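Local coordinates for protein beta-hexosaminidase LpqI (Mycobacterium tuberculosis H37Rv, PDB 6GFV) that cleaves terminal beta-1,4-linked N-acetylglucosamine from peptidoglycan fragments, serving the recycling of the mycobacterial cell wall, at residues 41-46 and 303-308; 57-62 and 126-131; 248-253 and 263-268. One frame throughout, in Å; residues are numbered along the deposited sequence.

Contact 1 of 3, residues 41-46 and 303-308; sequences TNYHVG and KEVPAV
OE1 of E304 is gripped by two hydrogen-bond partners, T301 OG1 and W299 NE1, and so ties strand 297-299 to the chain just ahead of V305 and P306, the two residues that pack against Y43. This is the closing seam of a TIM barrel: strands 26-29 and 297-299 pair in parallel, and the helices that follow them, 33-43 and 305-317, meet here on the outside. The other oxygen of the same carboxylate, OE2, forms a salt bridge of 2.9 Å with K303 NZ, which arrives from above the carboxylate plane.

No hydrogen bond crosses the seam, and the touching partners on the 303-308 side are all carbons. Y43 has CG anti to its carbonyl carbon (chi1 -60°), which carries the ring over toward P306. The ring lies between two aliphatic groups, N42 CB on one face and P306 CD on the opposite one, each displaced toward the rim. Tyrosine suits this partly exposed place because its long flat side chain spans two residues: the CB end meets V305, while the OH end runs over the proline, with OH 3.8 Å from P306 CB. Proline offers a rigid hydrocarbon surface, and it is readily accommodated in the first turn of a helix.

H44 then leaves the helix with a positive phi (60°), its ND1 held by D20, and after the turn the V45 side chain points toward the same valine. Branched V45 and V305 both also rest on V39. One methyl, V305 CG1, meets both Y43 and V45, lying 3.7 Å from Y43 CB and 4.3 Å from V45 CG1.

Contact 2 of 3, residues 57-62 and 126-131; sequences TIFDGA and LGITID
With CG anti to the carbonyl carbon (chi1 -71°), F59 reaches out of its loop toward L126, while two successive bends in I128, chi1 -62° and chi2 -53°, swing its CD1 toward the same ring. The contact joins the loop between strand 47-50 and helix 62-69 to the turn from helix 109-126 into strand 130-131 of the TIM barrel. L126 CB lies over one face of the phenyl, 4.0 Å from F59 CD1, and the two side chains cross at about a right angle. I128 CD1 comes obliquely to the far end of the ring, 3.9 Å from F59 CZ; I58 CG2 sits over the centre of the face opposite L126. G127 makes the bend possible as C-prime residue of a Schellman motif, I128 N turning back to M123 O; at its positive phi a side chain would jam against the carbonyl oxygen of L126. That oxygen stands 3.4 Å from F59 CD1. L89 and L92 extend the apolar patch; the F59 side chain lies about 7 Å from that of R88, a probable substrate-binding residue. Without a hydrogen bond across it, the contact rests on hydrophobic burial, the weakly positive ring hydrogens probably suiting the neighbouring carbonyl oxygen.

Contact 3 of 3, residues 248-253 and 263-268; sequences NLLRTG and GPVFSD
L250 and R251 lie in the last turn of helix 244-252, V265 in strand 265-267 and G263 just before it; the CA atoms of L250 and V265 are 9.3 Å apart and those of R251 and G263 8.9 Å, so side chains must bridge the gap inside this beta-alpha-beta unit of the barrel. R251 bends at chi2 (-54°), turning its guanidinium toward the strand. NH1 donates a nearly straight bond of 2.9 Å to G263 O (166° at the hydrogen), with the acceptor in the guanidinium plane and the donor in the carbonyl plane. V265 CG2 lies over one face of the group, toward its rim, 3.4 Å from R251 NH2. The same methyl meets L250 CD2 tip to tip at 3.8 Å. Leucine suits the buried side, where it also touches V224 and F182; beta-branched valine suits a strand. NH1 is also bonded to F261 O, and NH2 forms a salt bridge with D295, whose OD2 accepts V265 N as well. Three residues beyond V265 comes D268, the probable nucleophile. D295 probably offsets the charge of R251, with R332 also near, so the guanidinium can keep one face against a valine methyl while NH1 bonds to the backbone.

How the contacts relate
From the N terminus, helix 33-43 and the turn after it supply the first half of contact 1, whose partner comes only at 303-308; nearly the whole barrel lies in between. Contacts 2 and 3 both fall within that span, one after the other. Contact 2 closes a shorter loop from 57-62 to 126-131, and contact 3 a tight one of only nine intervening residues. None cross. Contact 1 joins the first and last parts of the barrel, contact 2 fastens the loop before helix 62-69 to the turn leading into strand 130-131, and contact 3 sets a helix on strand 265-267. Contacts 2 and 3 lie on opposite sides of the chain's centre, yet touch where I130 CD1 packs 4.3 Å from F266 CZ.

Contact 1 of 3, residues 41-46 and 303-308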
loop_
_atom_site.group_PDB
_atom_site.type_symbol
_atom_site.label_atom_id
_atom_site.label_comp_id
_atom_site.label_asym_id
_atom_site.label_seq_id
_atom_site.Cartn_x
_atom_site.Cartn_y
_atom_site.Cartn_z
ATOM N N THR A 41 2.538 15.792 14.404
ATOM C CA THR A 41 2.564 16.341 15.754
ATOM C C THR A 41 1.176 16.345 16.407
ATOM O O THR A 41 1.036 16.021 17.587
ATOM C CB THR A 41 3.152 17.783 15.759
ATOM O OG1 THR A 41 4.548 17.727 15.451
ATOM C CG2 THR A 41 2.996 18.449 17.121
ATOM N N ASN A 42 0.153 16.688 15.631
ATOM C CA ASN A 42 -1.178 16.880 16.184
ATOM C C ASN A 42 -2.082 15.635 16.220
ATOM O O ASN A 42 -2.983 15.549 17.049
ATOM C CB ASN A 42 -1.884 17.988 15.418
ATOM C CG ASN A 42 -1.229 19.329 15.628
ATOM O OD1 ASN A 42 -0.622 19.566 16.667
ATOM N ND2 ASN A 42 -1.324 20.202 14.637
ATOM N N TYR A 43 -1.834 14.679 15.331
ATOM C CA TYR A 43 -2.738 13.535 15.194
ATOM C C TYR A 43 -2.036 12.183 15.230
ATOM O O TYR A 43 -2.700 11.146 15.276
ATOM C CB TYR A 43 -3.551 13.679 13.902
ATOM C CG TYR A 43 -4.388 14.936 13.900
ATOM C CD1 TYR A 43 -5.492 15.049 14.733
ATOM C CD2 TYR A 43 -4.070 16.013 13.081
ATOM C CE1 TYR A 43 -6.255 16.192 14.750
ATOM C CE2 TYR A 43 -4.833 17.169 13.092
ATOM C CZ TYR A 43 -5.920 17.256 13.934
ATOM O OH TYR A 43 -6.689 18.395 13.966
ATOM N N HIS A 44 -0.706 12.195 15.187
ATOM C CA HIS A 44 0.113 10.995 15.384
ATOM C C HIS A 44 -0.143 9.881 14.365
ATOM O O HIS A 44 -0.164 8.706 14.722
ATOM C CB HIS A 44 -0.105 10.423 16.791
ATOM C CG HIS A 44 -0.030 11.443 17.884
ATOM N ND1 HIS A 44 -0.738 11.322 19.061
ATOM C CD2 HIS A 44 0.671 12.599 17.980
ATOM C CE1 HIS A 44 -0.483 12.364 19.830
ATOM N NE2 HIS A 44 0.367 13.154 19.197
ATOM N N VAL A 45 -0.324 10.251 13.106
ATOM C CA VAL A 45 -0.619 9.287 12.053
ATOM C C VAL A 45 0.521 8.294 11.883
ATOM O O VAL A 45 1.686 8.615 12.112
ATOM C CB VAL A 45 -0.891 9.981 10.697
ATOM C CG1 VAL A 45 -2.195 10.763 10.745
ATOM C CG2 VAL A 45 0.273 10.893 10.301
ATOM N N GLY A 46 0.164 7.076 11.500
ATOM C CA GLY A 46 1.127 6.010 11.321
ATOM C C GLY A 46 2.112 6.240 10.199
ATOM O O GLY A 46 3.209 5.703 10.221
ATOM N N LYS A 303 -6.356 16.951 5.403
ATOM C CA LYS A 303 -7.404 17.738 6.057
ATOM C C LYS A 303 -8.521 16.899 6.679
ATOM O O LYS A 303 -9.179 17.346 7.604
ATOM C CB LYS A 303 -8.010 18.749 5.074
ATOM C CG LYS A 303 -8.855 18.141 3.978
ATOM C CD LYS A 303 -9.329 19.194 2.996
ATOM C CE LYS A 303 -10.113 18.555 1.872
ATOM N NZ LYS A 303 -9.234 17.757 0.977
ATOM N N GLU A 304 -8.707 15.676 6.193
ATOM C CA GLU A 304 -9.809 14.838 6.653
ATOM C C GLU A 304 -9.525 14.111 7.965
ATOM O O GLU A 304 -10.432 13.535 8.552
ATOM C CB GLU A 304 -10.175 13.816 5.578
ATOM C CG GLU A 304 -10.659 14.419 4.275
ATOM C CD GLU A 304 -9.530 14.824 3.347
ATOM O OE1 GLU A 304 -8.363 14.786 3.771
ATOM O OE2 GLU A 304 -9.811 15.183 2.189
ATOM N N VAL A 305 -8.282 14.170 8.437
ATOM C CA VAL A 305 -7.843 13.339 9.557
ATOM C C VAL A 305 -8.606 13.538 10.871
ATOM O O VAL A 305 -9.006 12.547 11.475
ATOM C CB VAL A 305 -6.330 13.512 9.822
ATOM C CG1 VAL A 305 -5.937 12.897 11.148
ATOM C CG2 VAL A 305 -5.527 12.877 8.701
ATOM N N PRO A 306 -8.819 14.791 11.324
ATOM C CA PRO A 306 -9.615 14.940 12.556
ATOM C C PRO A 306 -11.030 14.350 12.469
ATOM O O PRO A 306 -11.475 13.739 13.420
ATOM C CB PRO A 306 -9.684 16.462 12.752
ATOM C CG PRO A 306 -9.315 17.048 11.423
ATOM C CD PRO A 306 -8.319 16.096 10.853
ATOM N N ALA A 307 -11.708 14.521 11.341
ATOM C CA ALA A 307 -13.047 13.963 11.161
ATOM C C ALA A 307 -13.029 12.432 11.123
ATOM O O ALA A 307 -13.901 11.783 11.694
ATOM C CB ALA A 307 -13.678 14.508 9.903
ATOM N N VAL A 308 -12.034 11.876 10.443
ATOM C CA VAL A 308 -11.905 10.437 10.263
ATOM C C VAL A 308 -11.725 9.745 11.609
ATOM O O VAL A 308 -12.378 8.741 11.881
ATOM C CB VAL A 308 -10.733 10.093 9.318
ATOM C CG1 VAL A 308 -10.392 8.610 9.368
ATOM C CG2 VAL A 308 -11.060 10.513 7.904
#

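Contact 2 of 3, residues 57-62 and 126-131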
loop_
_atom_site.group_PDB
_atom_site.type_symbol
_atom_site.label_atom_id
_atom_site.label_comp_id
_atom_site.label_asym_id
_atom_site.label_seq_id
_atom_site.Cartn_x
_atom_site.Cartn_y
_atom_site.Cartn_z
ATOM N N THR A 57 11.245 19.253 -1.549
ATOM C CA THR A 57 12.249 19.838 -0.651
ATOM C C THR A 57 12.060 19.329 0.764
ATOM O O THR A 57 12.892 19.585 1.614
ATOM C CB THR A 57 12.234 21.392 -0.599
ATOM O OG1 THR A 57 10.957 21.868 -0.170
ATOM C CG2 THR A 57 12.596 22.002 -1.950
ATOM N N ILE A 58 10.975 18.599 1.009
ATOM C CA ILE A 58 10.777 17.928 2.292
ATOM C C ILE A 58 11.958 17.010 2.612
ATOM O O ILE A 58 12.249 16.782 3.781
ATOM C CB ILE A 58 9.428 17.105 2.327
ATOM C CG1 ILE A 58 9.081 16.659 3.748
ATOM C CG2 ILE A 58 9.468 15.906 1.397
ATOM C CD1 ILE A 58 7.693 16.002 3.894
ATOM N N PHE A 59 12.662 16.519 1.588
ATOM C CA PHE A 59 13.786 15.611 1.815
ATOM C C PHE A 59 15.066 16.333 2.265
ATOM O O PHE A 59 16.028 15.695 2.672
ATOM C CB PHE A 59 14.069 14.774 0.557
ATOM C CG PHE A 59 13.005 13.720 0.264
ATOM C CD1 PHE A 59 12.715 12.729 1.190
ATOM C CD2 PHE A 59 12.311 13.732 -0.927
ATOM C CE1 PHE A 59 11.745 11.772 0.938
ATOM C CE2 PHE A 59 11.341 12.783 -1.190
ATOM C CZ PHE A 59 11.055 11.800 -0.255
ATOM N N ASP A 60 15.062 17.663 2.217
ATOM C CA ASP A 60 16.288 18.427 2.446
ATOM C C ASP A 60 16.612 18.731 3.926
ATOM O O ASP A 60 17.381 19.646 4.235
ATOM C CB ASP A 60 16.221 19.741 1.652
ATOM C CG ASP A 60 16.102 19.518 0.149
ATOM O OD1 ASP A 60 16.584 18.482 -0.349
ATOM O OD2 ASP A 60 15.545 20.394 -0.542
ATOM N N GLY A 61 16.060 17.954 4.843
ATOM C CA GLY A 61 16.360 18.149 6.245
ATOM C C GLY A 61 15.122 18.115 7.098
ATOM O O GLY A 61 15.185 17.721 8.257
ATOM N N ALA A 62 13.992 18.517 6.526
ATOM C CA ALA A 62 12.727 18.512 7.251
ATOM C C ALA A 62 12.319 17.111 7.704
ATOM O O ALA A 62 11.850 16.926 8.820
ATOM C CB ALA A 62 11.622 19.103 6.400
ATOM N N LEU A 126 17.082 8.638 1.196
ATOM C CA LEU A 126 16.217 9.809 1.297
ATOM C C LEU A 126 15.270 9.736 2.486
ATOM O O LEU A 126 14.828 10.762 2.982
ATOM C CB LEU A 126 15.407 10.006 0.018
ATOM C CG LEU A 126 16.166 10.384 -1.255
ATOM C CD1 LEU A 126 15.269 10.268 -2.467
ATOM C CD2 LEU A 126 16.742 11.781 -1.140
ATOM N N GLY A 127 14.965 8.522 2.947
ATOM C CA GLY A 127 14.034 8.347 4.046
ATOM C C GLY A 127 12.795 7.502 3.728
ATOM O O GLY A 127 11.931 7.332 4.584
ATOM N N ILE A 128 12.702 7.001 2.499
ATOM C CA ILE A 128 11.595 6.142 2.070
ATOM C C ILE A 128 11.654 4.801 2.809
ATOM O O ILE A 128 12.711 4.181 2.862
ATOM C CB ILE A 128 11.632 5.866 0.544
ATOM C CG1 ILE A 128 11.477 7.156 -0.257
ATOM C CG2 ILE A 128 10.536 4.862 0.126
ATOM C CD1 ILE A 128 10.247 7.976 0.133
ATOM N N THR A 129 10.524 4.358 3.357
ATOM C CA THR A 129 10.441 3.011 3.940
ATOM C C THR A 129 9.545 2.043 3.151
ATOM O O THR A 129 9.692 0.823 3.283
ATOM C CB THR A 129 9.930 3.040 5.396
ATOM O OG1 THR A 129 8.568 3.483 5.439
ATOM C CG2 THR A 129 10.816 3.943 6.281
ATOM N N ILE A 130 8.629 2.587 2.346
ATOM C CA ILE A 130 7.631 1.793 1.607
ATOM C C ILE A 130 7.478 2.296 0.180
ATOM O O ILE A 130 7.308 3.499 -0.037
ATOM C CB ILE A 130 6.218 1.834 2.276
ATOM C CG1 ILE A 130 6.227 1.198 3.671
ATOM C CG2 ILE A 130 5.183 1.143 1.391
ATOM C CD1 ILE A 130 5.020 1.581 4.508
ATOM N N ASP A 131 7.538 1.380 -0.780
ATOM C CA ASP A 131 7.299 1.685 -2.198
ATOM C C ASP A 131 6.103 0.869 -2.683
ATOM O O ASP A 131 6.119 -0.356 -2.607
ATOM C CB ASP A 131 8.528 1.361 -3.057
ATOM C CG ASP A 131 8.357 1.744 -4.548
ATOM O OD1 ASP A 131 7.388 2.420 -4.916
ATOM O OD2 ASP A 131 9.234 1.389 -5.348
#

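Contact 3 of 3, residues 248-253 and 263-268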
loop_
_atom_site.group_PDB
_atom_site.type_symbol
_atom_site.label_atom_id
_atom_site.label_comp_id
_atom_site.label_asym_id
_atom_site.label_seq_id
_atom_site.Cartn_x
_atom_site.Cartn_y
_atom_site.Cartn_z
ATOM N N ASN A 248 -10.590 -11.542 3.008
ATOM C CA ASN A 248 -10.564 -12.912 3.570
ATOM C C ASN A 248 -9.974 -13.962 2.609
ATOM O O ASN A 248 -9.287 -14.862 3.052
ATOM C CB ASN A 248 -11.975 -13.337 4.022
ATOM C CG ASN A 248 -12.309 -12.844 5.427
ATOM O OD1 ASN A 248 -11.483 -12.247 6.089
ATOM N ND2 ASN A 248 -13.523 -13.083 5.870
ATOM N N LEU A 249 -10.227 -13.848 1.305
ATOM C CA LEU A 249 -9.582 -14.734 0.328
ATOM C C LEU A 249 -8.057 -14.622 0.364
ATOM O O LEU A 249 -7.339 -15.624 0.307
ATOM C CB LEU A 249 -10.065 -14.434 -1.089
ATOM C CG LEU A 249 -9.460 -15.271 -2.231
ATOM C CD1 LEU A 249 -9.753 -16.761 -2.044
ATOM C CD2 LEU A 249 -9.959 -14.792 -3.600
ATOM N N LEU A 250 -7.579 -13.386 0.440
ATOM C CA LEU A 250 -6.154 -13.106 0.560
ATOM C C LEU A 250 -5.594 -13.706 1.845
ATOM O O LEU A 250 -4.548 -14.355 1.818
ATOM C CB LEU A 250 -5.892 -11.598 0.510
ATOM C CG LEU A 250 -4.437 -11.138 0.730
ATOM C CD1 LEU A 250 -3.453 -11.771 -0.255
ATOM C CD2 LEU A 250 -4.338 -9.634 0.681
ATOM N N ARG A 251 -6.298 -13.497 2.956
ATOM C CA ARG A 251 -5.877 -14.038 4.252
ATOM C C ARG A 251 -5.790 -15.579 4.272
ATOM O O ARG A 251 -4.857 -16.129 4.838
ATOM C CB ARG A 251 -6.828 -13.582 5.373
ATOM C CG ARG A 251 -6.822 -12.087 5.692
ATOM C CD ARG A 251 -5.427 -11.567 5.999
ATOM N NE ARG A 251 -5.460 -10.166 6.427
ATOM C CZ ARG A 251 -4.392 -9.390 6.570
ATOM N NH1 ARG A 251 -3.183 -9.868 6.306
ATOM N NH2 ARG A 251 -4.541 -8.132 6.970
ATOM N N THR A 252 -6.757 -16.269 3.664
ATOM C CA THR A 252 -6.797 -17.741 3.729
ATOM C C THR A 252 -5.989 -18.429 2.632
ATOM O O THR A 252 -5.395 -19.476 2.862
ATOM C CB THR A 252 -8.249 -18.267 3.668
ATOM O OG1 THR A 252 -8.890 -17.770 2.491
ATOM C CG2 THR A 252 -9.019 -17.833 4.883
ATOM N N GLY A 253 -5.977 -17.848 1.438
ATOM C CA GLY A 253 -5.187 -18.357 0.328
ATOM C C GLY A 253 -5.741 -19.584 -0.397
ATOM O O GLY A 253 -5.687 -19.657 -1.618
ATOM N N GLY A 263 0.752 -10.721 6.333
ATOM C CA GLY A 263 1.447 -9.453 6.214
ATOM C C GLY A 263 0.512 -8.255 6.148
ATOM O O GLY A 263 -0.698 -8.421 6.273
ATOM N N PRO A 264 1.071 -7.033 5.960
ATOM C CA PRO A 264 0.272 -5.800 5.920
ATOM C C PRO A 264 -0.527 -5.636 4.614
ATOM O O PRO A 264 0.016 -5.798 3.524
ATOM C CB PRO A 264 1.337 -4.691 6.056
ATOM C CG PRO A 264 2.536 -5.282 5.362
ATOM C CD PRO A 264 2.494 -6.772 5.658
ATOM N N VAL A 265 -1.805 -5.303 4.753
ATOM C CA VAL A 265 -2.713 -5.077 3.634
ATOM C C VAL A 265 -3.133 -3.598 3.528
ATOM O O VAL A 265 -3.623 -3.018 4.495
ATOM C CB VAL A 265 -3.992 -5.945 3.753
ATOM C CG1 VAL A 265 -4.951 -5.612 2.641
ATOM C CG2 VAL A 265 -3.640 -7.419 3.724
ATOM N N PHE A 266 -2.952 -3.015 2.344
ATOM C CA PHE A 266 -3.243 -1.599 2.095
ATOM C C PHE A 266 -4.453 -1.405 1.186
ATOM O O PHE A 266 -4.546 -2.065 0.166
ATOM C CB PHE A 266 -2.062 -0.896 1.403
ATOM C CG PHE A 266 -0.765 -0.928 2.159
ATOM C CD1 PHE A 266 -0.024 -2.087 2.260
ATOM C CD2 PHE A 266 -0.232 0.239 2.678
ATOM C CE1 PHE A 266 1.199 -2.094 2.921
ATOM C CE2 PHE A 266 0.988 0.235 3.339
ATOM C CZ PHE A 266 1.698 -0.929 3.461
ATOM N N SER A 267 -5.332 -0.460 1.502
ATOM C CA SER A 267 -6.286 0.011 0.502
ATOM C C SER A 267 -5.559 0.820 -0.566
ATOM O O SER A 267 -4.497 1.395 -0.307
ATOM C CB SER A 267 -7.404 0.858 1.130
ATOM O OG SER A 267 -6.995 2.190 1.408
ATOM N N ASP A 268 -6.127 0.855 -1.772
ATOM C CA ASP A 268 -5.746 1.868 -2.763
ATOM C C ASP A 268 -6.279 3.225 -2.284
ATOM O O ASP A 268 -7.042 3.287 -1.322
ATOM C CB ASP A 268 -6.279 1.500 -4.159
ATOM C CG ASP A 268 -5.560 2.240 -5.295
ATOM O OD1 ASP A 268 -4.804 3.196 -5.019
ATOM O OD2 ASP A 268 -5.763 1.866 -6.468
#